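Alginate lyase (Chitinophaga sp. MD30, PDB 6KCW) cleaves alginate as a polysaccharide lyase of family 36. Local coordinates at residues I40-T44 and I230-N234; T162-Y168 and R180-N186. All blocks are in the same frame, centred on the assembly; numbering follows the deposited sequence.

Interaction 1 (I40-T44 and I230-N234); sequences ISDGT and IYYDN. With CA (calcium ion), chain C.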
ATOM      1  N   ILE A  40      18.907  -2.624  -0.201  1.00 41.25           N
ATOM      2  CA  ILE A  40      18.779  -4.074  -0.120  1.00 40.31           C
ATOM      3  C   ILE A  40      19.516  -4.539   1.126  1.00 41.81           C
ATOM      4  O   ILE A  40      20.736  -4.383   1.238  1.00 40.36           O
ATOM      5  CB  ILE A  40      19.322  -4.772  -1.376  1.00 42.42           C
ATOM      6  CG1 ILE A  40      18.601  -4.293  -2.624  1.00 40.81           C
ATOM      7  CG2 ILE A  40      19.088  -6.289  -1.277  1.00 42.12           C
ATOM      8  CD1 ILE A  40      17.137  -4.772  -2.688  1.00 46.88           C
ATOM      9  N   SER A  41      18.776  -5.107   2.062  1.00 41.25           N
ATOM     10  CA  SER A  41      19.327  -5.647   3.298  1.00 42.78           C
ATOM     11  C   SER A  41      19.067  -7.155   3.295  1.00 47.96           C
ATOM     12  O   SER A  41      17.944  -7.601   3.563  1.00 50.08           O
ATOM     13  CB  SER A  41      18.703  -4.951   4.507  1.00 40.66           C
ATOM     14  OG  SER A  41      19.098  -5.567   5.721  1.00 46.71           O
ATOM     15  N   ASP A  42      20.097  -7.938   2.961  1.00 51.69           N
ATOM     16  CA  ASP A  42      20.035  -9.406   3.016  1.00 49.73           C
ATOM     17  C   ASP A  42      18.920  -9.960   2.129  1.00 49.52           C
ATOM     18  O   ASP A  42      18.090 -10.764   2.563  1.00 53.69           O
ATOM     19  CB  ASP A  42      19.869  -9.897   4.457  1.00 50.51           C
ATOM     20  CG  ASP A  42      21.110 -10.592   4.986  1.00 62.00           C
ATOM     21  OD1 ASP A  42      22.200 -10.418   4.394  1.00 64.31           O
ATOM     22  OD2 ASP A  42      20.992 -11.320   5.998  1.00 64.09           O
ATOM     23  N   GLY A  43      18.910  -9.537   0.869  1.00 45.85           N
ATOM     24  CA  GLY A  43      17.949 -10.075  -0.070  1.00 47.71           C
ATOM     25  C   GLY A  43      16.539  -9.532   0.042  1.00 46.96           C
ATOM     26  O   GLY A  43      15.662 -10.005  -0.689  1.00 44.69           O
ATOM     27  N   THR A  44      16.287  -8.559   0.918  1.00 48.90           N
ATOM     28  CA  THR A  44      14.995  -7.885   0.998  1.00 43.29           C
ATOM     29  C   THR A  44      15.180  -6.400   0.741  1.00 43.79           C
ATOM     30  O   THR A  44      16.295  -5.873   0.763  1.00 46.24           O
ATOM     31  CB  THR A  44      14.320  -8.081   2.364  1.00 44.20           C
ATOM     32  OG1 THR A  44      14.883  -7.170   3.316  1.00 38.79           O
ATOM     33  CG2 THR A  44      14.511  -9.507   2.858  1.00 48.02           C
ATOM     34  N   ILE A 230      11.444  -0.638   7.483  1.00 41.57           N
ATOM     35  CA  ILE A 230      10.471  -1.649   7.091  1.00 42.39           C
ATOM     36  C   ILE A 230      11.079  -2.453   5.949  1.00 41.57           C
ATOM     37  O   ILE A 230      11.734  -1.894   5.062  1.00 41.98           O
ATOM     38  CB  ILE A 230       9.125  -1.007   6.670  1.00 43.84           C
ATOM     39  CG1 ILE A 230       8.502  -0.237   7.839  1.00 41.34           C
ATOM     40  CG2 ILE A 230       8.153  -2.053   6.132  1.00 37.62           C
ATOM     41  CD1 ILE A 230       7.479   0.777   7.421  1.00 31.12           C
ATOM     42  N   TYR A 231      10.880  -3.765   5.970  1.00 42.86           N
ATOM     43  CA  TYR A 231      11.474  -4.647   4.976  1.00 40.57           C
ATOM     44  C   TYR A 231      10.385  -5.361   4.186  1.00 40.71           C
ATOM     45  O   TYR A 231       9.492  -5.981   4.771  1.00 36.08           O
ATOM     46  CB  TYR A 231      12.386  -5.667   5.643  1.00 42.26           C
ATOM     47  CG  TYR A 231      13.464  -5.088   6.540  1.00 44.44           C
ATOM     48  CD1 TYR A 231      13.190  -4.748   7.860  1.00 46.11           C
ATOM     49  CD2 TYR A 231      14.759  -4.910   6.076  1.00 42.28           C
ATOM     50  CE1 TYR A 231      14.178  -4.243   8.686  1.00 44.25           C
ATOM     51  CE2 TYR A 231      15.749  -4.409   6.897  1.00 40.75           C
ATOM     52  CZ  TYR A 231      15.448  -4.080   8.195  1.00 41.40           C
ATOM     53  OH  TYR A 231      16.426  -3.579   9.006  1.00 44.67           O
ATOM     54  N   TYR A 232      10.475  -5.287   2.862  1.00 42.36           N
ATOM     55  CA  TYR A 232       9.589  -5.999   1.954  1.00 37.67           C
ATOM     56  C   TYR A 232      10.353  -7.087   1.201  1.00 39.94           C
ATOM     57  O   TYR A 232      11.575  -7.016   1.025  1.00 40.60           O
ATOM     58  CB  TYR A 232       8.937  -5.028   0.959  1.00 35.86           C
ATOM     59  CG  TYR A 232       8.249  -3.844   1.616  1.00 42.94           C
ATOM     60  CD1 TYR A 232       6.989  -3.979   2.196  1.00 41.13           C
ATOM     61  CD2 TYR A 232       8.853  -2.589   1.653  1.00 35.79           C
ATOM     62  CE1 TYR A 232       6.357  -2.899   2.794  1.00 38.41           C
ATOM     63  CE2 TYR A 232       8.233  -1.520   2.256  1.00 40.63           C
ATOM     64  CZ  TYR A 232       6.981  -1.681   2.823  1.00 37.86           C
ATOM     65  OH  TYR A 232       6.351  -0.620   3.424  1.00 39.59           O
ATOM     66  N   ASP A 233       9.613  -8.091   0.731  1.00 39.23           N
ATOM     67  CA  ASP A 233      10.211  -9.188  -0.018  1.00 39.61           C
ATOM     68  C   ASP A 233       9.140  -9.880  -0.853  1.00 41.45           C
ATOM     69  O   ASP A 233       7.944  -9.822  -0.543  1.00 39.54           O
ATOM     70  CB  ASP A 233      10.875 -10.199   0.923  1.00 40.74           C
ATOM     71  CG  ASP A 233      11.991 -10.975   0.254  1.00 43.08           C
ATOM     72  OD1 ASP A 233      12.051 -10.966  -0.997  1.00 41.55           O
ATOM     73  OD2 ASP A 233      12.806 -11.584   0.986  1.00 38.30           O
ATOM     74  N   ASN A 234       9.595 -10.532  -1.928  1.00 39.63           N
ATOM     75  CA  ASN A 234       8.803 -11.531  -2.644  1.00 39.48           C
ATOM     76  C   ASN A 234       7.532 -10.940  -3.249  1.00 42.97           C
ATOM     77  O   ASN A 234       6.440 -11.499  -3.112  1.00 46.72           O
ATOM     78  CB  ASN A 234       8.467 -12.705  -1.721  1.00 41.85           C
ATOM     79  CG  ASN A 234       9.707 -13.437  -1.243  1.00 39.02           C
ATOM     80  OD1 ASN A 234      10.577 -13.774  -2.038  1.00 40.35           O
ATOM     81  ND2 ASN A 234       9.798 -13.673   0.061  1.00 35.81           N
TER
HETATM   82 CA    CA C 302      14.359 -11.856  -1.165  1.00 45.25          CA
HETATM   83  O   HOH W   1      19.251  -4.093   7.938  1.00 42.36           O
HETATM   84  O   HOH W   2      15.594 -13.184  -0.049  1.00 30.00           O
HETATM   85  O   HOH W   3      12.934 -14.039  -1.748  1.00 35.68           O
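Thr44 rests against strand 230-234 with both branches of its side chain, the hydroxyl beside Tyr231 and the methyl against Asp233, while Gly43 and Asp233 meet on a calcium ion. The type I' turn from Ser41 to Thr44 brings these residues together. With chi1 at 80°, Thr44 OG1 sits between its own backbone N and carbonyl carbon, which turns it back to Ser41 O at 3.1 Å; Thr44 N donates to the same oxygen from the same face of its plane, and the reverse backbone bond from Ser41 N to Thr44 O makes a third across the turn. OG1 also lies at the edge of the Tyr231 ring, 3.6 Å from CD2. Thr44 CG2 crosses the Asp233 side chain at about a right angle and comes within 3.3 Å of OD2, while Thr44 CB packs on the carbonyl oxygen of Tyr232. Further along the ring edge, Ser41 CB lies in the plane of Tyr231, and water 1 bridges Ser41 OG to Tyr231 OH. Arg79 makes a cation-pi contact with this ring. A valine at Thr44 would take away the hydroxyl donor and would probably leave Ser41 O with the backbone N-H alone, the turn less firmly held. The carbonyl oxygen of Gly43 binds calcium at 2.3 Å; the residue's positive phi (77°) by itself favours glycine. Asp233, its CG anti to the backbone N (chi1 -154°), grips the ion with both carboxylate oxygens, OD1 at 2.5 Å and OD2 at 2.7 Å. Asn9 O, Asn11 OD1 and two waters complete the site. The ion thus joins the turn to strand 228-241 through oxygen ligands, and its charge probably offsets the negative charge of the Asp233 carboxylate and eases the close approach of Gly43 O.

Interaction 2 (T162-Y168 and R180-N186); sequences TYHVHVY and RAQIIIN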
ATOM      1  N   THR A 162       7.608 -11.398  10.148  1.00 42.77           N
ATOM      2  CA  THR A 162       7.221 -11.308   8.746  1.00 41.77           C
ATOM      3  C   THR A 162       5.743 -11.622   8.576  1.00 45.29           C
ATOM      4  O   THR A 162       5.248 -12.644   9.069  1.00 40.55           O
ATOM      5  CB  THR A 162       8.024 -12.257   7.866  1.00 46.96           C
ATOM      6  OG1 THR A 162       9.409 -12.242   8.242  1.00 48.11           O
ATOM      7  CG2 THR A 162       7.873 -11.814   6.411  1.00 42.86           C
ATOM      8  N   TYR A 163       5.048 -10.745   7.852  1.00 45.58           N
ATOM      9  CA  TYR A 163       3.634 -10.904   7.544  1.00 42.35           C
ATOM     10  C   TYR A 163       3.462 -10.975   6.033  1.00 41.97           C
ATOM     11  O   TYR A 163       3.895 -10.064   5.316  1.00 38.41           O
ATOM     12  CB  TYR A 163       2.827  -9.748   8.129  1.00 40.30           C
ATOM     13  CG  TYR A 163       2.827  -9.738   9.636  1.00 40.62           C
ATOM     14  CD1 TYR A 163       1.916 -10.505  10.367  1.00 40.27           C
ATOM     15  CD2 TYR A 163       3.742  -8.978  10.329  1.00 42.02           C
ATOM     16  CE1 TYR A 163       1.927 -10.496  11.756  1.00 42.42           C
ATOM     17  CE2 TYR A 163       3.761  -8.959  11.705  1.00 44.98           C
ATOM     18  CZ  TYR A 163       2.862  -9.708  12.417  1.00 43.95           C
ATOM     19  OH  TYR A 163       2.919  -9.655  13.792  1.00 46.89           O
ATOM     20  N   HIS A 164       2.862 -12.065   5.550  1.00 40.88           N
ATOM     21  CA  HIS A 164       2.516 -12.140   4.138  1.00 41.49           C
ATOM     22  C   HIS A 164       1.180 -11.460   3.892  1.00 40.56           C
ATOM     23  O   HIS A 164       0.207 -11.707   4.614  1.00 38.59           O
ATOM     24  CB  HIS A 164       2.444 -13.577   3.634  1.00 34.61           C
ATOM     25  CG  HIS A 164       2.283 -13.660   2.148  1.00 34.82           C
ATOM     26  ND1 HIS A 164       3.354 -13.612   1.281  1.00 35.64           N
ATOM     27  CD2 HIS A 164       1.177 -13.734   1.371  1.00 37.63           C
ATOM     28  CE1 HIS A 164       2.917 -13.672   0.036  1.00 35.47           C
ATOM     29  NE2 HIS A 164       1.598 -13.745   0.063  1.00 38.96           N
ATOM     30  N   VAL A 165       1.137 -10.619   2.858  1.00 42.16           N
ATOM     31  CA  VAL A 165      -0.037  -9.836   2.492  1.00 36.02           C
ATOM     32  C   VAL A 165      -0.458 -10.233   1.083  1.00 38.31           C
ATOM     33  O   VAL A 165       0.366 -10.215   0.156  1.00 38.36           O
ATOM     34  CB  VAL A 165       0.263  -8.330   2.559  1.00 40.60           C
ATOM     35  CG1 VAL A 165      -1.018  -7.508   2.469  1.00 36.61           C
ATOM     36  CG2 VAL A 165       1.066  -8.007   3.812  1.00 40.11           C
ATOM     37  N   HIS A 166      -1.729 -10.610   0.933  1.00 34.36           N
ATOM     38  CA  HIS A 166      -2.387 -10.759  -0.361  1.00 34.55           C
ATOM     39  C   HIS A 166      -3.448  -9.665  -0.518  1.00 38.96           C
ATOM     40  O   HIS A 166      -4.257  -9.437   0.393  1.00 36.16           O
ATOM     41  CB  HIS A 166      -3.029 -12.146  -0.493  1.00 37.53           C
ATOM     42  CG  HIS A 166      -3.810 -12.329  -1.756  1.00 33.20           C
ATOM     43  ND1 HIS A 166      -3.208 -12.537  -2.978  1.00 36.87           N
ATOM     44  CD2 HIS A 166      -5.141 -12.304  -1.992  1.00 32.96           C
ATOM     45  CE1 HIS A 166      -4.137 -12.641  -3.912  1.00 35.95           C
ATOM     46  NE2 HIS A 166      -5.318 -12.494  -3.342  1.00 36.26           N
ATOM     47  N   VAL A 167      -3.436  -8.983  -1.663  1.00 35.79           N
ATOM     48  CA  VAL A 167      -4.421  -7.956  -1.985  1.00 36.92           C
ATOM     49  C   VAL A 167      -5.090  -8.332  -3.300  1.00 37.72           C
ATOM     50  O   VAL A 167      -4.419  -8.768  -4.239  1.00 38.53           O
ATOM     51  CB  VAL A 167      -3.775  -6.558  -2.078  1.00 36.15           C
ATOM     52  CG1 VAL A 167      -4.648  -5.612  -2.861  1.00 35.21           C
ATOM     53  CG2 VAL A 167      -3.480  -6.008  -0.692  1.00 35.45           C
ATOM     54  N   TYR A 168      -6.412  -8.187  -3.353  1.00 37.75           N
ATOM     55  CA  TYR A 168      -7.205  -8.444  -4.548  1.00 38.28           C
ATOM     56  C   TYR A 168      -8.182  -7.296  -4.728  1.00 39.06           C
ATOM     57  O   TYR A 168      -8.844  -6.889  -3.765  1.00 39.65           O
ATOM     58  CB  TYR A 168      -7.981  -9.764  -4.442  1.00 37.29           C
ATOM     59  CG  TYR A 168      -8.982  -9.984  -5.561  1.00 35.89           C
ATOM     60  CD1 TYR A 168      -8.576  -9.968  -6.886  1.00 39.02           C
ATOM     61  CD2 TYR A 168     -10.324 -10.236  -5.292  1.00 38.99           C
ATOM     62  CE1 TYR A 168      -9.470 -10.182  -7.916  1.00 40.44           C
ATOM     63  CE2 TYR A 168     -11.237 -10.449  -6.323  1.00 40.81           C
ATOM     64  CZ  TYR A 168     -10.795 -10.424  -7.636  1.00 39.82           C
ATOM     65  OH  TYR A 168     -11.672 -10.621  -8.680  1.00 43.44           O
ATOM     66  N   ARG A 180     -14.728  -5.033  -5.837  1.00 35.71           N
ATOM     67  CA  ARG A 180     -14.234  -5.850  -4.738  1.00 35.24           C
ATOM     68  C   ARG A 180     -12.958  -5.242  -4.178  1.00 34.29           C
ATOM     69  O   ARG A 180     -12.095  -4.801  -4.939  1.00 35.40           O
ATOM     70  CB  ARG A 180     -13.950  -7.290  -5.196  1.00 36.12           C
ATOM     71  CG  ARG A 180     -13.915  -8.296  -4.067  1.00 38.78           C
ATOM     72  CD  ARG A 180     -15.314  -8.913  -3.837  1.00 41.39           C
ATOM     73  NE  ARG A 180     -15.215 -10.095  -2.980  1.00 49.58           N
ATOM     74  CZ  ARG A 180     -15.292 -11.351  -3.411  1.00 47.51           C
ATOM     75  NH1 ARG A 180     -15.499 -11.603  -4.698  1.00 45.59           N
ATOM     76  NH2 ARG A 180     -15.188 -12.358  -2.551  1.00 43.43           N
ATOM     77  N   ALA A 181     -12.831  -5.256  -2.850  1.00 32.54           N
ATOM     78  CA  ALA A 181     -11.579  -4.912  -2.174  1.00 38.18           C
ATOM     79  C   ALA A 181     -11.252  -6.001  -1.159  1.00 34.74           C
ATOM     80  O   ALA A 181     -12.073  -6.298  -0.287  1.00 38.74           O
ATOM     81  CB  ALA A 181     -11.684  -3.544  -1.484  1.00 31.31           C
ATOM     82  N   GLN A 182     -10.062  -6.585  -1.253  1.00 37.15           N
ATOM     83  CA  GLN A 182      -9.712  -7.704  -0.386  1.00 32.33           C
ATOM     84  C   GLN A 182      -8.277  -7.584   0.099  1.00 36.57           C
ATOM     85  O   GLN A 182      -7.370  -7.295  -0.689  1.00 37.13           O
ATOM     86  CB  GLN A 182      -9.905  -9.039  -1.112  1.00 35.83           C
ATOM     87  CG  GLN A 182      -9.480 -10.279  -0.315  1.00 37.66           C
ATOM     88  CD  GLN A 182      -9.623 -11.571  -1.115  1.00 37.47           C
ATOM     89  OE1 GLN A 182      -8.636 -12.141  -1.588  1.00 37.67           O
ATOM     90  NE2 GLN A 182     -10.855 -12.034  -1.268  1.00 38.09           N
ATOM     91  N   ILE A 183      -8.075  -7.832   1.398  1.00 39.13           N
ATOM     92  CA  ILE A 183      -6.750  -7.938   2.005  1.00 36.69           C
ATOM     93  C   ILE A 183      -6.671  -9.223   2.820  1.00 35.97           C
ATOM     94  O   ILE A 183      -7.500  -9.451   3.706  1.00 36.01           O
ATOM     95  CB  ILE A 183      -6.434  -6.737   2.913  1.00 37.78           C
ATOM     96  CG1 ILE A 183      -6.405  -5.437   2.103  1.00 36.81           C
ATOM     97  CG2 ILE A 183      -5.099  -6.969   3.638  1.00 36.13           C
ATOM     98  CD1 ILE A 183      -6.351  -4.216   2.955  1.00 35.09           C
ATOM     99  N   ILE A 184      -5.656 -10.041   2.547  1.00 38.69           N
ATOM    100  CA  ILE A 184      -5.433 -11.308   3.245  1.00 36.40           C
ATOM    101  C   ILE A 184      -4.030 -11.274   3.838  1.00 38.15           C
ATOM    102  O   ILE A 184      -3.053 -11.058   3.112  1.00 35.89           O
ATOM    103  CB  ILE A 184      -5.593 -12.522   2.308  1.00 35.05           C
ATOM    104  CG1 ILE A 184      -6.850 -12.399   1.440  1.00 36.74           C
ATOM    105  CG2 ILE A 184      -5.638 -13.821   3.115  1.00 36.83           C
ATOM    106  CD1 ILE A 184      -8.156 -12.629   2.189  1.00 36.97           C
ATOM    107  N   ILE A 185      -3.930 -11.473   5.151  1.00 36.90           N
ATOM    108  CA  ILE A 185      -2.656 -11.410   5.859  1.00 36.82           C
ATOM    109  C   ILE A 185      -2.448 -12.739   6.572  1.00 39.30           C
ATOM    110  O   ILE A 185      -3.281 -13.145   7.394  1.00 39.02           O
ATOM    111  CB  ILE A 185      -2.602 -10.233   6.848  1.00 38.08           C
ATOM    112  CG1 ILE A 185      -2.811  -8.909   6.114  1.00 33.65           C
ATOM    113  CG2 ILE A 185      -1.271 -10.195   7.597  1.00 35.34           C
ATOM    114  CD1 ILE A 185      -2.832  -7.728   7.045  1.00 37.05           C
ATOM    115  N   ASN A 186      -1.334 -13.408   6.267  1.00 37.81           N
ATOM    116  CA  ASN A 186      -1.067 -14.738   6.801  1.00 40.00           C
ATOM    117  C   ASN A 186      -2.249 -15.671   6.546  1.00 38.59           C
ATOM    118  O   ASN A 186      -2.691 -16.389   7.439  1.00 39.81           O
ATOM    119  CB  ASN A 186      -0.753 -14.690   8.299  1.00 36.19           C
ATOM    120  CG  ASN A 186       0.609 -14.126   8.599  1.00 37.61           C
ATOM    121  OD1 ASN A 186       1.420 -13.924   7.700  1.00 37.42           O
ATOM    122  ND2 ASN A 186       0.879 -13.886   9.880  1.00 35.59           N
TER
HETATM  123  O   HOH W   4      -7.844 -13.057  -3.715  1.00 35.18           O
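Arg180 lies near the start of the return strand of an antiparallel beta hairpin, its CG 4.1 Å from Tyr168 CE2, in the concanavalin-like fold consistent with the family assignment. The Arg180 guanidinium turns to a salt bridge with Asp192. Gln182 forms a hydrogen-bonded pair with Tyr168; its CB lies at the edge of the Tyr168 ring, and the extended chain carries OE1 to the edge of the His166 ring, 3.5 Å from CD2, with amide and imidazole planes 50° apart. Water 4 bonds to His166 NE2 in the ring plane, while His166 ND1 bonds to Asp75. On the buried face Ile183 lies beside Val167, CG1 to CG2 4.1 Å, and reaches Leu116 of the other sheet. Ile184 returns to the face of Gln182, side by side with His166, and its CG1 meets the imidazole edge in plane; their backbones exchange two hydrogen bonds. Ile185 turns inward again, CG1 against Val165 CG1 and CG2 against Tyr163 CB. Asn186 closes the series in a left-handed backbone conformation: its N donates to His164 O at 2.8 Å, and its OD1 accepts from His164 N at 3.2 Å, the donor tilted 27° from the carbonyl plane.

Overall arrangement
Both contacts belong to the same nine-stranded antiparallel sheet, with centres 18 Å apart and nearest atoms about 5 Å apart, without touching. Strand 71-80 connects them within that sheet, pairing with strand 228-241 on one side and strand 162-170 on the other. Interaction 1 joins residues 186 positions apart at their closest ends and so brings parts near the two ends of the chain together at the calcium site; interaction 2 is a local hairpin nested inside that loop. Asp77 ties the two regions further, bonding to Asn234 and to His164. The strand order 44-49, 228-241, 71-80, 162-170, 179-185 thus puts calcium on the 228-241 side of strand 71-80 and the hairpin on the other.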